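Local coordinates for protein kinase (Staphylococcus aureus subsp. aureus Mu50, PDB 3PY9), which probably senses muropeptides of the cell wall through its extracellular PASTA repeats and passes the signal to an intracellular serine/threonine kinase domain, at residues Q22-K26 and N27-L31; K41-E44 and N45-I48; Q109-K112 and G113-A116; F253-T256 and S257-I261. All coordinates share one frame; numbering follows the deposited sequence.

Contact 1: Q22-K26 and N27-L31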
loop_
_atom_site.group_PDB
_atom_site.type_symbol
_atom_site.label_atom_id
_atom_site.label_comp_id
_atom_site.label_asym_id
_atom_site.label_seq_id
_atom_site.Cartn_x
_atom_site.Cartn_y
_atom_site.Cartn_z
ATOM N N GLN A 22 -12.910 56.491 17.598
ATOM C CA GLN A 22 -11.984 57.507 18.102
ATOM C C GLN A 22 -11.539 58.507 17.014
ATOM O O GLN A 22 -11.652 59.715 17.213
ATOM C CB GLN A 22 -10.787 56.831 18.774
ATOM C CG GLN A 22 -11.074 56.299 20.168
ATOM C CD GLN A 22 -10.613 57.246 21.264
ATOM O OE1 GLN A 22 -10.766 56.959 22.460
ATOM N NE2 GLN A 22 -10.028 58.379 20.866
ATOM N N ILE A 23 -11.062 58.027 15.865
ATOM C CA ILE A 23 -10.699 58.950 14.769
ATOM C C ILE A 23 -11.911 59.725 14.213
ATOM O O ILE A 23 -11.787 60.900 13.875
ATOM C CB ILE A 23 -9.898 58.248 13.612
ATOM C CG1 ILE A 23 -8.472 57.891 14.044
ATOM C CG2 ILE A 23 -9.785 59.124 12.384
ATOM C CD1 ILE A 23 -8.283 56.449 14.384
ATOM N N PHE A 24 -13.073 59.073 14.116
ATOM C CA PHE A 24 -14.278 59.727 13.581
ATOM C C PHE A 24 -14.795 60.831 14.507
ATOM O O PHE A 24 -15.190 61.908 14.028
ATOM C CB PHE A 24 -15.425 58.728 13.319
ATOM C CG PHE A 24 -15.158 57.720 12.210
ATOM C CD1 PHE A 24 -14.343 58.027 11.125
ATOM C CD2 PHE A 24 -15.765 56.474 12.251
ATOM C CE1 PHE A 24 -14.115 57.087 10.100
ATOM C CE2 PHE A 24 -15.549 55.531 11.242
ATOM C CZ PHE A 24 -14.721 55.832 10.165
ATOM N N ASN A 25 -14.823 60.559 15.814
ATOM C CA ASN A 25 -15.346 61.520 16.785
ATOM C C ASN A 25 -14.498 62.775 16.797
ATOM O O ASN A 25 -15.012 63.893 16.696
ATOM C CB ASN A 25 -15.383 60.923 18.190
ATOM C CG ASN A 25 -16.489 59.914 18.373
ATOM O OD1 ASN A 25 -17.436 59.849 17.574
ATOM N ND2 ASN A 25 -16.385 59.120 19.435
ATOM N N LYS A 26 -13.190 62.561 16.909
ATOM C CA LYS A 26 -12.191 63.610 16.801
ATOM C C LYS A 26 -12.406 64.489 15.565
ATOM O O LYS A 26 -12.187 65.700 15.621
ATOM C CB LYS A 26 -10.780 62.993 16.838
ATOM C CG LYS A 26 -9.747 63.556 15.834
ATOM C CD LYS A 26 -9.213 64.960 16.197
ATOM C CE LYS A 26 -8.456 65.600 15.023
ATOM N NZ LYS A 26 -7.189 64.875 14.719
ATOM N N ASN A 27 -12.840 63.876 14.469
ATOM C CA ASN A 27 -13.074 64.577 13.201
ATOM C C ASN A 27 -14.497 65.127 13.019
ATOM O O ASN A 27 -14.874 65.504 11.907
ATOM C CB ASN A 27 -12.769 63.625 12.031
ATOM C CG ASN A 27 -11.425 63.893 11.380
ATOM O OD1 ASN A 27 -11.339 64.589 10.361
ATOM N ND2 ASN A 27 -10.375 63.324 11.944
ATOM N N ASN A 28 -15.271 65.150 14.104
ATOM C CA ASN A 28 -16.691 65.547 14.095
ATOM C C ASN A 28 -17.606 64.704 13.164
ATOM O O ASN A 28 -18.398 65.243 12.395
ATOM C CB ASN A 28 -16.820 67.054 13.812
ATOM C CG ASN A 28 -15.928 67.898 14.711
ATOM O OD1 ASN A 28 -16.093 67.921 15.931
ATOM N ND2 ASN A 28 -14.975 68.597 14.101
ATOM N N LEU A 29 -17.468 63.381 13.256
ATOM C CA LEU A 29 -18.177 62.402 12.426
ATOM C C LEU A 29 -18.605 61.264 13.321
ATOM O O LEU A 29 -18.000 61.053 14.379
ATOM C CB LEU A 29 -17.249 61.830 11.335
ATOM C CG LEU A 29 -16.570 62.749 10.311
ATOM C CD1 LEU A 29 -15.609 61.964 9.437
ATOM C CD2 LEU A 29 -17.588 63.497 9.466
ATOM N N LYS A 30 -19.627 60.514 12.895
ATOM C CA LYS A 30 -20.132 59.382 13.673
ATOM C C LYS A 30 -19.759 58.042 13.056
ATOM O O LYS A 30 -19.721 57.918 11.822
ATOM C CB LYS A 30 -21.657 59.463 13.813
ATOM C CG LYS A 30 -22.152 60.385 14.926
ATOM C CD LYS A 30 -22.020 61.878 14.579
ATOM C CE LYS A 30 -22.422 62.780 15.769
ATOM N NZ LYS A 30 -23.890 63.137 15.767
ATOM N N LEU A 31 -19.491 57.047 13.909
ATOM C CA LEU A 31 -19.366 55.681 13.434
ATOM C C LEU A 31 -20.716 55.247 12.863
ATOM O O LEU A 31 -21.735 55.330 13.532
ATOM C CB LEU A 31 -18.919 54.731 14.552
ATOM C CG LEU A 31 -18.812 53.246 14.188
ATOM C CD1 LEU A 31 -17.713 53.005 13.118
ATOM C CD2 LEU A 31 -18.566 52.383 15.428
#
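Leu29 N donates to Phe24 O at 2.8 Å and Asn28 N to Asn25 O at 2.9 Å, the two backbone bonds that finish helix 17-26. Asn27 donates weakly to Ile23 O from its backbone N and, at 3.4 Å, from its side-chain ND2; Asn27 N also has a weak bond to Phe24 O. The amide of Asn27 thus folds back over the last turn.

The paired bonds, with Asn28 at positive phi as the C-prime residue, make a Schellman motif. It reverses the chain within a PASTA domain, leading from the helix into strand 30-37.

Apolar contacts follow the same path. Phe24 CB lies 4.1 Å from Leu29 CB, and with CG anti to the carbonyl carbon (chi1 -66°) the Phe24 ring presents its edge to Leu31 CD1, which sits near the ring plane 3.8 Å from Phe24 CE2. Val64 and Val66 of strand 63-69 also touch the Phe24 side chain, and Pro10 packs on Ile23, Asn27 and Leu29.

Contact 2: K41-E44 and N45-I48. With EU (europium ion), chain C.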
loop_
_atom_site.group_PDB
_atom_site.type_symbol
_atom_site.label_atom_id
_atom_site.label_comp_id
_atom_site.label_asym_id
_atom_site.label_seq_id
_atom_site.Cartn_x
_atom_site.Cartn_y
_atom_site.Cartn_z
ATOM N N LYS A 41 -6.433 39.851 2.629
ATOM C CA LYS A 41 -5.553 41.012 2.759
ATOM C C LYS A 41 -5.450 41.585 4.189
ATOM O O LYS A 41 -4.391 42.064 4.588
ATOM C CB LYS A 41 -6.013 42.085 1.767
ATOM C CG LYS A 41 -5.045 43.252 1.526
ATOM C CD LYS A 41 -5.587 44.127 0.385
ATOM C CE LYS A 41 -4.898 45.473 0.280
ATOM N NZ LYS A 41 -5.759 46.439 -0.474
ATOM N N TYR A 42 -6.539 41.537 4.955
ATOM C CA TYR A 42 -6.566 42.112 6.311
ATOM C C TYR A 42 -6.905 41.097 7.416
ATOM O O TYR A 42 -7.899 40.370 7.319
ATOM C CB TYR A 42 -7.539 43.304 6.398
ATOM C CG TYR A 42 -7.200 44.475 5.495
ATOM C CD1 TYR A 42 -6.450 45.554 5.968
ATOM C CD2 TYR A 42 -7.645 44.509 4.179
ATOM C CE1 TYR A 42 -6.138 46.631 5.142
ATOM C CE2 TYR A 42 -7.341 45.579 3.346
ATOM C CZ TYR A 42 -6.589 46.628 3.831
ATOM O OH TYR A 42 -6.303 47.672 2.996
ATOM N N PRO A 43 -6.081 41.061 8.483
ATOM C CA PRO A 43 -6.316 40.209 9.642
ATOM C C PRO A 43 -7.697 40.480 10.236
ATOM O O PRO A 43 -8.137 41.641 10.265
ATOM C CB PRO A 43 -5.246 40.666 10.635
ATOM C CG PRO A 43 -4.204 41.288 9.815
ATOM C CD PRO A 43 -4.852 41.860 8.622
ATOM N N GLU A 44 -8.423 39.407 10.760
ATOM C CA GLU A 44 -9.776 39.559 11.317
ATOM C C GLU A 44 -9.892 40.698 12.361
ATOM O O GLU A 44 -9.104 40.813 13.284
ATOM C CB GLU A 44 -10.249 38.256 11.961
ATOM C CG GLU A 44 -11.675 38.336 12.524
ATOM C CD GLU A 44 -12.174 37.027 13.093
ATOM O OE1 GLU A 44 -11.426 36.021 13.055
ATOM O OE2 GLU A 44 -13.327 36.997 13.575
ATOM N N ASN A 45 -10.909 41.531 12.129
ATOM C CA ASN A 45 -11.353 42.701 12.932
ATOM C C ASN A 45 -10.496 43.944 12.822
ATOM O O ASN A 45 -10.160 44.648 13.795
ATOM C CB ASN A 45 -11.522 42.215 14.349
ATOM C CG ASN A 45 -12.048 40.795 14.252
ATOM O OD1 ASN A 45 -13.262 40.586 14.204
ATOM N ND2 ASN A 45 -11.148 39.814 14.231
ATOM N N GLU A 46 -10.164 44.165 11.575
ATOM C CA GLU A 46 -9.431 45.282 11.058
ATOM C C GLU A 46 -10.419 45.839 10.035
ATOM O O GLU A 46 -11.118 45.078 9.365
ATOM C CB GLU A 46 -8.107 44.899 10.341
ATOM C CG GLU A 46 -6.957 44.507 11.245
ATOM C CD GLU A 46 -5.556 44.802 10.675
ATOM O OE1 GLU A 46 -5.343 44.692 9.449
ATOM O OE2 GLU A 46 -4.672 45.145 11.496
ATOM N N ILE A 47 -10.499 47.174 9.894
ATOM C CA ILE A 47 -11.316 47.834 8.858
ATOM C C ILE A 47 -10.794 47.507 7.447
ATOM O O ILE A 47 -9.621 47.688 7.157
ATOM C CB ILE A 47 -11.332 49.393 9.000
ATOM C CG1 ILE A 47 -11.729 49.888 10.416
ATOM C CG2 ILE A 47 -12.186 50.046 7.918
ATOM C CD1 ILE A 47 -12.904 49.270 11.009
ATOM N N ILE A 48 -11.703 47.079 6.579
ATOM C CA ILE A 48 -11.436 46.657 5.205
ATOM C C ILE A 48 -11.689 47.803 4.230
ATOM O O ILE A 48 -10.964 47.978 3.252
ATOM C CB ILE A 48 -12.427 45.508 4.867
ATOM C CG1 ILE A 48 -11.957 44.185 5.456
ATOM C CG2 ILE A 48 -12.698 45.360 3.380
ATOM C CD1 ILE A 48 -12.939 43.075 5.128
HETATM EU EU EU C . -13.298 34.419 13.550
#
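The turn that leads into strand 47-51 of the first PASTA domain folds Tyr42 and Pro43 back against Glu46, and binds a europium ion through Glu44. Glu46 reaches across with its carboxylate: OE1 lies at the edge of the Tyr42 ring, near its plane, 3.8 Å from Tyr42 CD1. The two side chains cross at about a right angle, with the ring and carboxylate planes 52° apart. The same oxygen approaches the pyrrolidine of Pro43, 3.0 Å from Pro43 CD, so one carboxylate oxygen lies against C-H groups of two successive residues. Glu46 CB and CG pass close to Pro43 O on the way. Over one face of the Tyr42 ring lies the carbonyl of Ile47, its O 4.0 Å above the plane and offset toward the rim, and Ile48 CA borders the same face.

CG of Glu44 is anti to the backbone N (chi1 -178°) and the chain stays extended beyond it, so that the carboxylate reaches the europium with both oxygens, OE1 at 2.5 Å and OE2 at 2.6 Å from the metal. The bidentate hold fixes the rotation of the carboxylate, and the cation would be expected to favour its ionised form. Asn45 follows at the bend with positive phi.

The turn is tied to strand 63-69 through Ser69, whose backbone bonds to Asn45 and Glu46 and whose hydroxyl bonds to Tyr42 O. Ile47 faces the other way, onto Val66 and Ile68 of that strand and onto Val12 and Ile13.

Contact 3: Q109-K112 and G113-A116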
loop_
_atom_site.group_PDB
_atom_site.type_symbol
_atom_site.label_atom_id
_atom_site.label_comp_id
_atom_site.label_asym_id
_atom_site.label_seq_id
_atom_site.Cartn_x
_atom_site.Cartn_y
_atom_site.Cartn_z
ATOM N N GLN A 109 -0.262 2.043 -3.201
ATOM C CA GLN A 109 -1.599 2.038 -2.621
ATOM C C GLN A 109 -2.674 2.408 -3.649
ATOM O O GLN A 109 -3.759 1.830 -3.626
ATOM C CB GLN A 109 -1.669 3.018 -1.438
ATOM C CG GLN A 109 -0.525 2.871 -0.465
ATOM C CD GLN A 109 -0.240 4.142 0.302
ATOM O OE1 GLN A 109 -0.221 5.245 -0.260
ATOM N NE2 GLN A 109 -0.007 3.996 1.601
ATOM N N ALA A 110 -2.381 3.378 -4.526
ATOM C CA ALA A 110 -3.357 3.863 -5.503
ATOM C C ALA A 110 -2.899 3.519 -6.908
ATOM O O ALA A 110 -1.708 3.604 -7.196
ATOM C CB ALA A 110 -3.573 5.363 -5.349
ATOM N N PRO A 111 -3.833 3.126 -7.800
ATOM C CA PRO A 111 -3.382 2.748 -9.145
ATOM C C PRO A 111 -2.985 3.966 -10.002
ATOM O O PRO A 111 -3.293 5.119 -9.637
ATOM C CB PRO A 111 -4.605 2.008 -9.739
ATOM C CG PRO A 111 -5.624 1.868 -8.585
ATOM C CD PRO A 111 -5.299 3.004 -7.663
ATOM N N LYS A 112 -2.290 3.715 -11.112
ATOM C CA LYS A 112 -1.874 4.778 -12.019
ATOM C C LYS A 112 -3.045 5.710 -12.341
ATOM O O LYS A 112 -4.138 5.233 -12.670
ATOM C CB LYS A 112 -1.301 4.218 -13.329
ATOM C CG LYS A 112 -0.755 5.316 -14.224
ATOM C CD LYS A 112 -0.200 4.805 -15.524
ATOM C CE LYS A 112 0.473 5.954 -16.263
ATOM N NZ LYS A 112 1.744 5.484 -16.911
ATOM N N GLY A 113 -2.812 7.016 -12.220
ATOM C CA GLY A 113 -3.842 8.037 -12.480
ATOM C C GLY A 113 -4.712 8.425 -11.284
ATOM O O GLY A 113 -5.577 9.305 -11.399
ATOM N N TYR A 114 -4.497 7.768 -10.140
ATOM C CA TYR A 114 -5.283 8.029 -8.925
ATOM C C TYR A 114 -4.434 8.710 -7.859
ATOM O O TYR A 114 -3.238 8.450 -7.739
ATOM C CB TYR A 114 -5.903 6.743 -8.367
ATOM C CG TYR A 114 -6.962 6.112 -9.254
ATOM C CD1 TYR A 114 -6.660 5.693 -10.544
ATOM C CD2 TYR A 114 -8.266 5.939 -8.804
ATOM C CE1 TYR A 114 -7.633 5.136 -11.368
ATOM C CE2 TYR A 114 -9.244 5.365 -9.624
ATOM C CZ TYR A 114 -8.908 4.970 -10.899
ATOM O OH TYR A 114 -9.838 4.396 -11.716
ATOM N N ILE A 115 -5.066 9.595 -7.092
ATOM C CA ILE A 115 -4.402 10.376 -6.053
ATOM C C ILE A 115 -3.899 9.523 -4.877
ATOM O O ILE A 115 -4.684 8.863 -4.202
ATOM C CB ILE A 115 -5.341 11.483 -5.554
ATOM C CG1 ILE A 115 -5.843 12.297 -6.736
ATOM C CG2 ILE A 115 -4.635 12.382 -4.522
ATOM C CD1 ILE A 115 -4.776 12.736 -7.691
ATOM N N ALA A 116 -2.588 9.546 -4.654
ATOM C CA ALA A 116 -1.952 8.793 -3.569
ATOM C C ALA A 116 -1.867 9.560 -2.244
ATOM O O ALA A 116 -1.727 8.941 -1.182
ATOM C CB ALA A 116 -0.560 8.341 -3.987
HETATM O O HOH W 1 -3.151 6.197 -1.130
#
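Ala110 puts its methyl into the bend of the chain made by Tyr114, Ile115 and Ala116. Its CB is the bump: it points at the following strand and lies 3.8 Å from Ile115 O, with Tyr114 CB 4.1 Å away and the methyl of Ala116 slightly farther. At this small side chain the two arms lie close, the CA atoms of Ala110 and Ala116 5.5 Å apart.

Beside it, Pro111 fits obliquely against Tyr114. Pro111 CD lies 3.9 Å from Tyr114 CB, and Pro111 CG comes over one face of the phenol ring. With CG anti to the carbonyl carbon (chi1 -66°), the Tyr114 ring folds back along the turn and brings its edge to Lys112 O, which lies near the ring plane 3.3 Å from Tyr114 CD1.

A type II beta turn from Pro111 to Tyr114 draws these pieces together, closed by Tyr114 N donating to Pro111 O at 3.0 Å. Gly113 occupies its third position at positive phi (89°), as is common in type II turns. The loop is joined to strand 133-138 at Ser138, which bonds to Gly113 and Tyr114 through its backbone and to Ala110 O through its hydroxyl.

At the open end of the loop, one water donates to both Gln109 OE1 and Ala116 O, so two acceptors that could not bond to each other directly are linked by its two hydrogens.

Contact 4: F253-T256 and S257-I261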
loop_
_atom_site.group_PDB
_atom_site.type_symbol
_atom_site.label_atom_id
_atom_site.label_comp_id
_atom_site.label_asym_id
_atom_site.label_seq_id
_atom_site.Cartn_x
_atom_site.Cartn_y
_atom_site.Cartn_z
ATOM N N PHE A 253 -4.884 -41.715 -0.777
ATOM C CA PHE A 253 -5.773 -42.827 -1.104
ATOM C C PHE A 253 -6.912 -42.936 -0.106
ATOM O O PHE A 253 -6.789 -42.501 1.042
ATOM C CB PHE A 253 -4.996 -44.146 -1.180
ATOM C CG PHE A 253 -4.211 -44.476 0.060
ATOM C CD1 PHE A 253 -2.943 -43.922 0.272
ATOM C CD2 PHE A 253 -4.720 -45.357 1.004
ATOM C CE1 PHE A 253 -2.203 -44.225 1.414
ATOM C CE2 PHE A 253 -3.986 -45.663 2.154
ATOM C CZ PHE A 253 -2.724 -45.086 2.351
ATOM N N ASP A 254 -8.018 -43.528 -0.548
ATOM C CA ASP A 254 -9.170 -43.771 0.311
ATOM C C ASP A 254 -9.075 -45.122 0.995
ATOM O O ASP A 254 -8.506 -46.088 0.459
ATOM C CB ASP A 254 -10.465 -43.716 -0.495
ATOM C CG ASP A 254 -10.787 -42.321 -0.982
ATOM O OD1 ASP A 254 -10.347 -41.371 -0.326
ATOM O OD2 ASP A 254 -11.508 -42.184 -1.994
ATOM N N ILE A 255 -9.686 -45.176 2.169
ATOM C CA ILE A 255 -9.662 -46.320 3.056
ATOM C C ILE A 255 -11.126 -46.577 3.423
ATOM O O ILE A 255 -11.898 -45.626 3.576
ATOM C CB ILE A 255 -8.767 -45.943 4.278
ATOM C CG1 ILE A 255 -7.288 -46.087 3.914
ATOM C CG2 ILE A 255 -9.080 -46.707 5.525
ATOM C CD1 ILE A 255 -6.942 -47.327 3.203
ATOM N N THR A 256 -11.524 -47.847 3.472
ATOM C CA THR A 256 -12.853 -48.223 3.925
ATOM C C THR A 256 -12.752 -49.310 4.988
ATOM O O THR A 256 -13.754 -49.768 5.508
ATOM C CB THR A 256 -13.794 -48.684 2.757
ATOM O OG1 THR A 256 -13.134 -49.684 1.967
ATOM C CG2 THR A 256 -14.175 -47.501 1.852
ATOM N N SER A 257 -11.531 -49.711 5.302
ATOM C CA SER A 257 -11.259 -50.716 6.344
ATOM C C SER A 257 -9.801 -50.568 6.793
ATOM O O SER A 257 -9.034 -49.817 6.198
ATOM C CB SER A 257 -11.544 -52.151 5.845
ATOM O OG SER A 257 -10.677 -52.464 4.773
ATOM N N ASP A 258 -9.431 -51.264 7.858
ATOM C CA ASP A 258 -8.064 -51.227 8.347
ATOM C C ASP A 258 -7.083 -51.618 7.247
ATOM O O ASP A 258 -7.264 -52.638 6.590
ATOM C CB ASP A 258 -7.922 -52.125 9.574
ATOM C CG ASP A 258 -8.793 -51.672 10.734
ATOM O OD1 ASP A 258 -9.274 -50.528 10.711
ATOM O OD2 ASP A 258 -9.005 -52.458 11.680
ATOM N N GLN A 259 -6.065 -50.785 7.041
ATOM C CA GLN A 259 -5.078 -51.004 5.999
ATOM C C GLN A 259 -3.636 -50.902 6.476
ATOM O O GLN A 259 -3.227 -49.890 7.051
ATOM C CB GLN A 259 -5.284 -50.014 4.865
ATOM C CG GLN A 259 -6.444 -50.333 3.976
ATOM C CD GLN A 259 -6.009 -50.935 2.661
ATOM O OE1 GLN A 259 -5.964 -52.162 2.515
ATOM N NE2 GLN A 259 -5.687 -50.077 1.690
ATOM N N ARG A 260 -2.875 -51.966 6.220
ATOM C CA ARG A 260 -1.432 -51.948 6.392
ATOM C C ARG A 260 -0.878 -51.173 5.213
ATOM O O ARG A 260 -1.244 -51.418 4.067
ATOM C CB ARG A 260 -0.868 -53.385 6.444
ATOM C CG ARG A 260 0.652 -53.518 6.286
ATOM C CD ARG A 260 1.363 -53.562 7.627
ATOM N NE ARG A 260 0.941 -54.706 8.443
ATOM C CZ ARG A 260 1.415 -54.993 9.660
ATOM N NH1 ARG A 260 2.347 -54.225 10.226
ATOM N NH2 ARG A 260 0.949 -56.054 10.316
ATOM N N ILE A 261 -0.023 -50.207 5.507
ATOM C CA ILE A 261 0.543 -49.336 4.483
ATOM C C ILE A 261 2.047 -49.326 4.625
ATOM O O ILE A 261 2.564 -49.332 5.729
ATOM C CB ILE A 261 -0.087 -47.910 4.544
ATOM C CG1 ILE A 261 -1.076 -47.735 3.392
ATOM C CG2 ILE A 261 0.952 -46.788 4.498
ATOM C CD1 ILE A 261 -2.397 -48.450 3.603
HETATM O O HOH W 2 -9.511 -50.056 2.732
HETATM O O HOH W 3 -12.406 -52.563 2.542
#
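An apolar contact between side chains of two successive strands, with a hydrated bend at its tip, joins strand 251-255 to strand 259-265 in the C-terminal PASTA-like domain. The ring of Phe253 and the side chain of Ile261 come at each other from opposite directions. Phe253 CZ and CE2 do the touching: CE2 lies 3.5 Å from Ile261 CD1, and CZ comes close to both CG1 and CD1 of that residue. The Phe253 CG sits between the backbone N and the carbonyl carbon (chi1 55°), which swings the ring inward across the gap to Ile261. Nearer the bend, Ile255 CG2 approaches Ser257 O at 3.2 Å; the modelled approach of Ile255 CD1 to Gln259 is too short to be relied on.

The CA atoms of Phe253 and Ile261 are 10.7 Å apart and no hydrogen bond joins the segments directly, so this is no beta hairpin. The connection instead passes between two sheets, as in the immunoglobulin-like beta sandwiches of the E-set clan. Phe253 and Ile255 form backbone bonds with Val235 and Gln233 of strand 233-241, whereas Gln259 and Ile261 bond to Val223 and Val221 of strand 217-223.

Water mediates the polar contacts at the bend. One molecule accepts from Thr256 N at 3.1 Å and has a weak bond to Ser257 OG. A second bridges the hydroxyls, 3.0 Å from Thr256 OG1 and 2.8 Å from Ser257 OG.

Overall arrangement
The four contacts follow one another along an elongated chain, and none touches another. Contacts 1 and 2 share one PASTA domain, their centres about 20 Å apart and their nearest atoms about 6 Å; they lead into strands 30-37 and 47-51, the outer strands of a sheet with 63-69 between them. Contact 3 occupies the matching place to contact 2 in the next PASTA domain, the turn before strand 115-118, with centres about 41 Å apart. Contact 4, in the C-terminal domain, lies about 110 Å from contact 1, centre to centre. Europium is bound directly at contact 2, whereas other europium ions lie about 12 Å from the Asn27 side chain and about 10 Å from that of Thr256.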